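Long-range contacts in alkyl hydroperoxide reductase, C subunit (PDB 5Y63), which probably reduces hydrogen peroxide and organic hydroperoxides to water and alcohols as a thiol-specific peroxidase, working as a ring of five homodimers: residues F22-Y27 with P106-P111; R131-V136 with S144-D149. All blocks are in the same frame, centred on the assembly; numbering follows the deposited sequence.

In the fold
Strand 23-28 comes early in the chain and pairs first with strand 31-36. The chain then runs through strand 44-49, the helix 58-67 that carries C58 and strand 77-83 before strand 107-109 returns to strand 23-28. Contact 1 closes this long loop of 78 residues. Contact 2 opens only afterwards and closes a short one, the beta hairpin of strands 128-136 and 142-148. The two loops lie in series, neither nested nor crossed. Both contacts belong to the same mixed sheet, on opposite sides of the chain's centre, with their own centres about 18 Å apart. Strands 77-83 and 44-49 connect them in this thioredoxin-like fold.

Contact 1: F22-Y27 with P106-P111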
ATOM      1  N   PHE A  22      25.326 -14.146  18.085  1.00 59.28           N
ATOM      2  CA  PHE A  22      24.616 -14.190  19.357  1.00 58.51           C
ATOM      3  C   PHE A  22      25.596 -14.291  20.514  1.00 59.65           C
ATOM      4  O   PHE A  22      26.753 -14.668  20.335  1.00 59.56           O
ATOM      5  CB  PHE A  22      23.648 -15.381  19.394  1.00 56.46           C
ATOM      6  CG  PHE A  22      24.291 -16.680  19.798  1.00 54.83           C
ATOM      7  CD1 PHE A  22      24.364 -17.048  21.136  1.00 54.17           C
ATOM      8  CD2 PHE A  22      24.829 -17.534  18.842  1.00 54.25           C
ATOM      9  CE1 PHE A  22      24.961 -18.238  21.514  1.00 53.16           C
ATOM     10  CE2 PHE A  22      25.428 -18.727  19.216  1.00 53.18           C
ATOM     11  CZ  PHE A  22      25.492 -19.079  20.553  1.00 52.78           C
ATOM     12  N   GLU A  23      25.105 -13.953  21.700  1.00 61.52           N
ATOM     13  CA  GLU A  23      25.848 -14.138  22.938  1.00 63.61           C
ATOM     14  C   GLU A  23      24.851 -14.475  24.039  1.00 61.63           C
ATOM     15  O   GLU A  23      23.756 -13.913  24.079  1.00 60.99           O
ATOM     16  CB  GLU A  23      26.642 -12.875  23.285  1.00 67.36           C
ATOM     17  CG  GLU A  23      27.684 -13.082  24.375  1.00 70.63           C
ATOM     18  CD  GLU A  23      28.691 -11.942  24.475  1.00 75.32           C
ATOM     19  OE1 GLU A  23      28.427 -10.838  23.942  1.00 77.28           O
ATOM     20  OE2 GLU A  23      29.757 -12.149  25.098  1.00 77.76           O
ATOM     21  N   CYS A  24      25.220 -15.403  24.917  1.00 61.00           N
ATOM     22  CA  CYS A  24      24.333 -15.820  26.002  1.00 60.29           C
ATOM     23  C   CYS A  24      25.096 -16.385  27.191  1.00 60.29           C
ATOM     24  O   CYS A  24      26.278 -16.719  27.091  1.00 60.18           O
ATOM     25  CB  CYS A  24      23.340 -16.865  25.497  1.00 59.32           C
ATOM     26  SG  CYS A  24      24.037 -18.520  25.293  1.00 58.41           S
ATOM     27  N   ASP A  25      24.396 -16.499  28.314  1.00 60.48           N
ATOM     28  CA  ASP A  25      24.959 -17.075  29.531  1.00 61.15           C
ATOM     29  C   ASP A  25      24.981 -18.594  29.442  1.00 60.91           C
ATOM     30  O   ASP A  25      24.164 -19.197  28.739  1.00 60.01           O
ATOM     31  CB  ASP A  25      24.141 -16.651  30.750  1.00 61.28           C
ATOM     32  CG  ASP A  25      24.145 -15.154  30.963  1.00 62.24           C
ATOM     33  OD1 ASP A  25      25.242 -14.558  30.987  1.00 63.83           O
ATOM     34  OD2 ASP A  25      23.052 -14.571  31.111  1.00 61.91           O
ATOM     35  N   ALA A  26      25.918 -19.202  30.165  1.00 61.99           N
ATOM     36  CA  ALA A  26      26.062 -20.656  30.200  1.00 62.17           C
ATOM     37  C   ALA A  26      26.448 -21.146  31.594  1.00 62.78           C
ATOM     38  O   ALA A  26      26.792 -20.357  32.473  1.00 61.52           O
ATOM     39  CB  ALA A  26      27.100 -21.104  29.182  1.00 62.16           C
ATOM     40  N   TYR A  27      26.368 -22.459  31.781  1.00 63.85           N
ATOM     41  CA  TYR A  27      26.816 -23.114  33.004  1.00 65.45           C
ATOM     42  C   TYR A  27      27.774 -24.224  32.605  1.00 65.28           C
ATOM     43  O   TYR A  27      27.411 -25.105  31.824  1.00 64.19           O
ATOM     44  CB  TYR A  27      25.626 -23.680  33.777  1.00 65.88           C
ATOM     45  CG  TYR A  27      26.010 -24.459  35.015  1.00 67.75           C
ATOM     46  CD1 TYR A  27      26.453 -23.808  36.163  1.00 68.84           C
ATOM     47  CD2 TYR A  27      25.927 -25.850  35.038  1.00 68.53           C
ATOM     48  CE1 TYR A  27      26.805 -24.519  37.299  1.00 70.11           C
ATOM     49  CE2 TYR A  27      26.275 -26.571  36.168  1.00 69.66           C
ATOM     50  CZ  TYR A  27      26.714 -25.902  37.296  1.00 70.89           C
ATOM     51  OH  TYR A  27      27.058 -26.619  38.421  1.00 72.85           O
ATOM     52  N   PRO A 106      29.156 -27.527  28.353  1.00 54.46           N
ATOM     53  CA  PRO A 106      28.488 -26.265  28.686  1.00 53.91           C
ATOM     54  C   PRO A 106      26.975 -26.294  28.456  1.00 52.68           C
ATOM     55  O   PRO A 106      26.518 -26.665  27.375  1.00 52.26           O
ATOM     56  CB  PRO A 106      29.154 -25.250  27.745  1.00 53.35           C
ATOM     57  CG  PRO A 106      29.675 -26.055  26.614  1.00 53.38           C
ATOM     58  CD  PRO A 106      30.070 -27.373  27.207  1.00 54.23           C
ATOM     59  N   MET A 107      26.218 -25.899  29.478  1.00 52.41           N
ATOM     60  CA  MET A 107      24.765 -25.814  29.394  1.00 52.12           C
ATOM     61  C   MET A 107      24.335 -24.374  29.115  1.00 51.91           C
ATOM     62  O   MET A 107      24.374 -23.520  30.008  1.00 51.79           O
ATOM     63  CB  MET A 107      24.141 -26.293  30.703  1.00 53.02           C
ATOM     64  CG  MET A 107      24.594 -27.674  31.140  1.00 54.09           C
ATOM     65  SD  MET A 107      23.772 -28.188  32.658  1.00 55.50           S
ATOM     66  CE  MET A 107      22.141 -28.596  32.035  1.00 54.59           C
ATOM     67  N   LEU A 108      23.927 -24.107  27.876  1.00 50.79           N
ATOM     68  CA  LEU A 108      23.527 -22.760  27.471  1.00 50.43           C
ATOM     69  C   LEU A 108      22.147 -22.410  28.015  1.00 49.95           C
ATOM     70  O   LEU A 108      21.250 -23.252  28.051  1.00 49.31           O
ATOM     71  CB  LEU A 108      23.516 -22.626  25.947  1.00 50.01           C
ATOM     72  CG  LEU A 108      24.805 -22.949  25.184  1.00 50.39           C
ATOM     73  CD1 LEU A 108      24.628 -22.610  23.710  1.00 50.16           C
ATOM     74  CD2 LEU A 108      26.007 -22.212  25.756  1.00 50.93           C
ATOM     75  N   ALA A 109      21.993 -21.160  28.443  1.00 50.18           N
ATOM     76  CA  ALA A 109      20.709 -20.638  28.887  1.00 50.26           C
ATOM     77  C   ALA A 109      20.115 -19.803  27.764  1.00 50.51           C
ATOM     78  O   ALA A 109      20.838 -19.082  27.070  1.00 51.46           O
ATOM     79  CB  ALA A 109      20.888 -19.789  30.133  1.00 51.16           C
ATOM     80  N   ASP A 110      18.799 -19.899  27.589  1.00 49.72           N
ATOM     81  CA  ASP A 110      18.112 -19.150  26.544  1.00 49.36           C
ATOM     82  C   ASP A 110      16.749 -18.640  27.018  1.00 49.01           C
ATOM     83  O   ASP A 110      15.720 -19.016  26.463  1.00 48.66           O
ATOM     84  CB  ASP A 110      17.960 -20.027  25.294  1.00 48.79           C
ATOM     85  CG  ASP A 110      17.445 -19.254  24.093  1.00 49.22           C
ATOM     86  OD1 ASP A 110      17.707 -18.036  23.999  1.00 49.53           O
ATOM     87  OD2 ASP A 110      16.778 -19.868  23.236  1.00 49.70           O
ATOM     88  N   PRO A 111      16.736 -17.770  28.046  1.00 49.47           N
ATOM     89  CA  PRO A 111      15.450 -17.259  28.525  1.00 50.06           C
ATOM     90  C   PRO A 111      14.744 -16.324  27.539  1.00 50.47           C
ATOM     91  O   PRO A 111      13.517 -16.297  27.506  1.00 50.03           O
ATOM     92  CB  PRO A 111      15.820 -16.500  29.811  1.00 50.85           C
ATOM     93  CG  PRO A 111      17.204 -16.936  30.156  1.00 50.46           C
ATOM     94  CD  PRO A 111      17.854 -17.242  28.846  1.00 50.21           C
TER
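The Y27 ring meets M107 at its edge, near the ring plane. SD of M107 lies 4.0 Å from CD2 of Y27, a Met-aromatic contact made from beside the ring. The two side chains run side by side and point the same way. In Y27, CG anti to the backbone N (chi1 176°) sets the side chain alongside that of M107. H90, K91 and A94 of helix 87-96 also touch Y27. The M107 side chain is about 8 Å from that of C58, the predicted peroxidatic cysteine. The F22 ring has SG of C24 at its edge, in plane, and meets the ring of F20 with the planes at about 30°. Q114 and L115 of helix 114-119 touch the F22 side chain.

Across the strands, A26 and L108 form a non-hydrogen-bonded antiparallel pair, and CB of A26 packs on CD2 of L108 at 3.8 Å. SG of C24 reaches CB of L108 at 4.2 Å on this same side. V35 of strand 31-36 and L115 also touch L108.

Y27 and M107 are the hydrogen-bonded pair. M107 N donates to Y27 O at 2.7 Å, and Y27 N to M107 O at 2.9 Å. Next along, A109 N donates to D25 O at 2.9 Å. CA of A26 adds a CA-H...O contact to M107 O. OD1 of D25 forms a salt bridge with R34 on the neighbouring strand, which probably balances the charge of D25.

The chemistry thus divides in two. Backbone bonds set the register of the strands. The side chains add apolar and sulfur contacts: A26, L108 and C24 meet on one face, Y27 and M107 on the other.

Contact 2: R131-V136 with S144-D149; sequences RASFIV and SYEIND
S133 and E146 grip each other through both backbone groups. S133 N donates to E146 O at 2.9 Å, and E146 N donates to S133 O at 2.9 Å. I135 N donates to S144 O at 2.8 Å (N-H...O 172°). At the other end N148 N bonds to R131 O at 3.1 Å, and the return bond from R131 N to N148 O is weak.

The polar side chains on the R131, S133, E146 and N148 face also have partners. ND2 of N148 donates to OE2 of E146 at 2.8 Å, on the anti side, 25° out of the carboxylate plane. OD1 of N148 hydrogen-bonds to OG of S144 of a neighbouring subunit. S133 OG is hydrogen-bonded to NH2 of R154. NH1 of R131 forms a salt bridge with E61, and the R131 side chain lies about 4 Å from that of C58, the predicted active-site cysteine.

On the other face, the F134 and Y145 rings are tilted by 19° with centroids 5.0 Å apart, and are offset with little overlap. Y145 OH is hydrogen-bonded to L14 N.

This beta hairpin is bordered by strand 44-49, which pairs with 131-136. L159 and K162 of helix 156-171 pack on the I135 face. Beyond 144-148, a strand of a neighbouring subunit continues the sheet antiparallel across the interface.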
ATOM      1  N   ARG A 131      12.561 -31.296  21.668  1.00 42.08           N
ATOM      2  CA  ARG A 131      13.716 -32.183  21.757  1.00 42.16           C
ATOM      3  C   ARG A 131      14.429 -32.204  20.416  1.00 41.53           C
ATOM      4  O   ARG A 131      14.285 -33.139  19.628  1.00 41.83           O
ATOM      5  CB  ARG A 131      13.293 -33.587  22.180  1.00 43.08           C
ATOM      6  CG  ARG A 131      12.735 -33.611  23.585  1.00 43.86           C
ATOM      7  CD  ARG A 131      12.532 -35.016  24.117  1.00 44.72           C
ATOM      8  NE  ARG A 131      11.751 -34.962  25.348  1.00 45.68           N
ATOM      9  CZ  ARG A 131      12.225 -34.593  26.536  1.00 46.08           C
ATOM     10  NH1 ARG A 131      13.502 -34.253  26.699  1.00 45.42           N
ATOM     11  NH2 ARG A 131      11.407 -34.568  27.581  1.00 47.53           N
ATOM     12  N   ALA A 132      15.195 -31.148  20.172  1.00 41.30           N
ATOM     13  CA  ALA A 132      15.881 -30.963  18.910  1.00 41.20           C
ATOM     14  C   ALA A 132      17.394 -31.067  19.076  1.00 41.46           C
ATOM     15  O   ALA A 132      17.947 -30.718  20.124  1.00 41.50           O
ATOM     16  CB  ALA A 132      15.507 -29.620  18.306  1.00 41.01           C
ATOM     17  N   SER A 133      18.047 -31.556  18.025  1.00 41.24           N
ATOM     18  CA  SER A 133      19.497 -31.669  17.982  1.00 40.98           C
ATOM     19  C   SER A 133      19.981 -31.140  16.643  1.00 40.77           C
ATOM     20  O   SER A 133      19.358 -31.399  15.620  1.00 39.76           O
ATOM     21  CB  SER A 133      19.927 -33.125  18.154  1.00 41.08           C
ATOM     22  OG  SER A 133      19.392 -33.673  19.343  1.00 41.24           O
ATOM     23  N   PHE A 134      21.086 -30.398  16.658  1.00 41.84           N
ATOM     24  CA  PHE A 134      21.662 -29.822  15.442  1.00 42.30           C
ATOM     25  C   PHE A 134      23.168 -30.063  15.391  1.00 43.88           C
ATOM     26  O   PHE A 134      23.883 -29.723  16.331  1.00 44.10           O
ATOM     27  CB  PHE A 134      21.394 -28.318  15.390  1.00 41.72           C
ATOM     28  CG  PHE A 134      19.941 -27.963  15.291  1.00 41.04           C
ATOM     29  CD1 PHE A 134      19.153 -27.885  16.432  1.00 40.69           C
ATOM     30  CD2 PHE A 134      19.359 -27.697  14.058  1.00 40.79           C
ATOM     31  CE1 PHE A 134      17.811 -27.556  16.344  1.00 40.52           C
ATOM     32  CE2 PHE A 134      18.017 -27.369  13.963  1.00 40.66           C
ATOM     33  CZ  PHE A 134      17.241 -27.298  15.107  1.00 40.56           C
ATOM     34  N   ILE A 135      23.640 -30.647  14.291  1.00 45.28           N
ATOM     35  CA  ILE A 135      25.070 -30.824  14.054  1.00 46.85           C
ATOM     36  C   ILE A 135      25.545 -29.706  13.137  1.00 47.57           C
ATOM     37  O   ILE A 135      25.048 -29.556  12.021  1.00 47.87           O
ATOM     38  CB  ILE A 135      25.375 -32.192  13.414  1.00 47.81           C
ATOM     39  CG1 ILE A 135      24.969 -33.318  14.372  1.00 47.78           C
ATOM     40  CG2 ILE A 135      26.857 -32.300  13.063  1.00 48.72           C
ATOM     41  CD1 ILE A 135      25.038 -34.704  13.773  1.00 48.12           C
ATOM     42  N   VAL A 136      26.513 -28.928  13.617  1.00 48.72           N
ATOM     43  CA  VAL A 136      26.992 -27.747  12.906  1.00 49.50           C
ATOM     44  C   VAL A 136      28.494 -27.867  12.663  1.00 50.46           C
ATOM     45  O   VAL A 136      29.242 -28.256  13.560  1.00 51.15           O
ATOM     46  CB  VAL A 136      26.689 -26.463  13.708  1.00 49.53           C
ATOM     47  CG1 VAL A 136      27.073 -25.213  12.929  1.00 49.91           C
ATOM     48  CG2 VAL A 136      25.214 -26.416  14.086  1.00 48.85           C
ATOM     49  N   SER A 144      23.075 -31.323   9.718  1.00 49.13           N
ATOM     50  CA  SER A 144      21.957 -32.237   9.895  1.00 48.81           C
ATOM     51  C   SER A 144      21.314 -31.974  11.237  1.00 47.56           C
ATOM     52  O   SER A 144      21.976 -31.525  12.175  1.00 47.50           O
ATOM     53  CB  SER A 144      22.407 -33.700   9.803  1.00 49.38           C
ATOM     54  OG  SER A 144      22.799 -34.205  11.065  1.00 50.02           O
ATOM     55  N   TYR A 145      20.020 -32.248  11.327  1.00 46.50           N
ATOM     56  CA  TYR A 145      19.308 -32.005  12.564  1.00 45.99           C
ATOM     57  C   TYR A 145      18.041 -32.832  12.708  1.00 46.58           C
ATOM     58  O   TYR A 145      17.592 -33.490  11.767  1.00 46.19           O
ATOM     59  CB  TYR A 145      19.016 -30.512  12.723  1.00 45.41           C
ATOM     60  CG  TYR A 145      18.179 -29.878  11.639  1.00 44.69           C
ATOM     61  CD1 TYR A 145      18.757 -29.433  10.452  1.00 44.61           C
ATOM     62  CD2 TYR A 145      16.815 -29.679  11.819  1.00 44.09           C
ATOM     63  CE1 TYR A 145      17.991 -28.830   9.467  1.00 44.29           C
ATOM     64  CE2 TYR A 145      16.043 -29.078  10.842  1.00 44.01           C
ATOM     65  CZ  TYR A 145      16.636 -28.653   9.671  1.00 43.88           C
ATOM     66  OH  TYR A 145      15.873 -28.055   8.703  1.00 43.96           O
ATOM     67  N   GLU A 146      17.486 -32.784  13.913  1.00 47.47           N
ATOM     68  CA  GLU A 146      16.408 -33.654  14.326  1.00 48.77           C
ATOM     69  C   GLU A 146      15.470 -32.874  15.237  1.00 48.65           C
ATOM     70  O   GLU A 146      15.933 -32.182  16.136  1.00 49.27           O
ATOM     71  CB  GLU A 146      17.020 -34.825  15.083  1.00 50.70           C
ATOM     72  CG  GLU A 146      16.029 -35.823  15.644  1.00 53.70           C
ATOM     73  CD  GLU A 146      16.677 -36.802  16.604  1.00 55.55           C
ATOM     74  OE1 GLU A 146      17.924 -36.907  16.615  1.00 55.93           O
ATOM     75  OE2 GLU A 146      15.927 -37.470  17.346  1.00 58.27           O
ATOM     76  N   ILE A 147      14.163 -32.971  14.994  1.00 48.28           N
ATOM     77  CA  ILE A 147      13.163 -32.392  15.891  1.00 48.32           C
ATOM     78  C   ILE A 147      12.161 -33.466  16.311  1.00 49.75           C
ATOM     79  O   ILE A 147      11.512 -34.086  15.466  1.00 49.65           O
ATOM     80  CB  ILE A 147      12.405 -31.204  15.251  1.00 48.08           C
ATOM     81  CG1 ILE A 147      13.368 -30.065  14.890  1.00 47.42           C
ATOM     82  CG2 ILE A 147      11.334 -30.674  16.197  1.00 48.45           C
ATOM     83  CD1 ILE A 147      13.723 -29.996  13.423  1.00 47.29           C
ATOM     84  N   ASN A 148      12.050 -33.681  17.621  1.00 51.61           N
ATOM     85  CA  ASN A 148      11.054 -34.583  18.198  1.00 53.64           C
ATOM     86  C   ASN A 148      10.120 -33.808  19.120  1.00 53.60           C
ATOM     87  O   ASN A 148      10.548 -32.857  19.776  1.00 52.70           O
ATOM     88  CB  ASN A 148      11.739 -35.691  19.002  1.00 55.02           C
ATOM     89  CG  ASN A 148      12.744 -36.482  18.185  1.00 56.00           C
ATOM     90  OD1 ASN A 148      12.699 -36.498  16.957  1.00 57.74           O
ATOM     91  ND2 ASN A 148      13.656 -37.154  18.872  1.00 57.33           N
ATOM     92  N   ASP A 149       8.851 -34.216  19.188  1.00 54.64           N
ATOM     93  CA  ASP A 149       7.905 -33.569  20.103  1.00 55.53           C
ATOM     94  C   ASP A 149       8.186 -34.052  21.530  1.00 54.42           C
ATOM     95  O   ASP A 149       8.936 -35.011  21.723  1.00 54.37           O
ATOM     96  CB  ASP A 149       6.440 -33.769  19.656  1.00 57.73           C
ATOM     97  CG  ASP A 149       5.631 -34.641  20.593  1.00 61.40           C
ATOM     98  OD1 ASP A 149       5.888 -35.864  20.673  1.00 64.78           O
ATOM     99  OD2 ASP A 149       4.706 -34.095  21.234  1.00 63.47           O
TER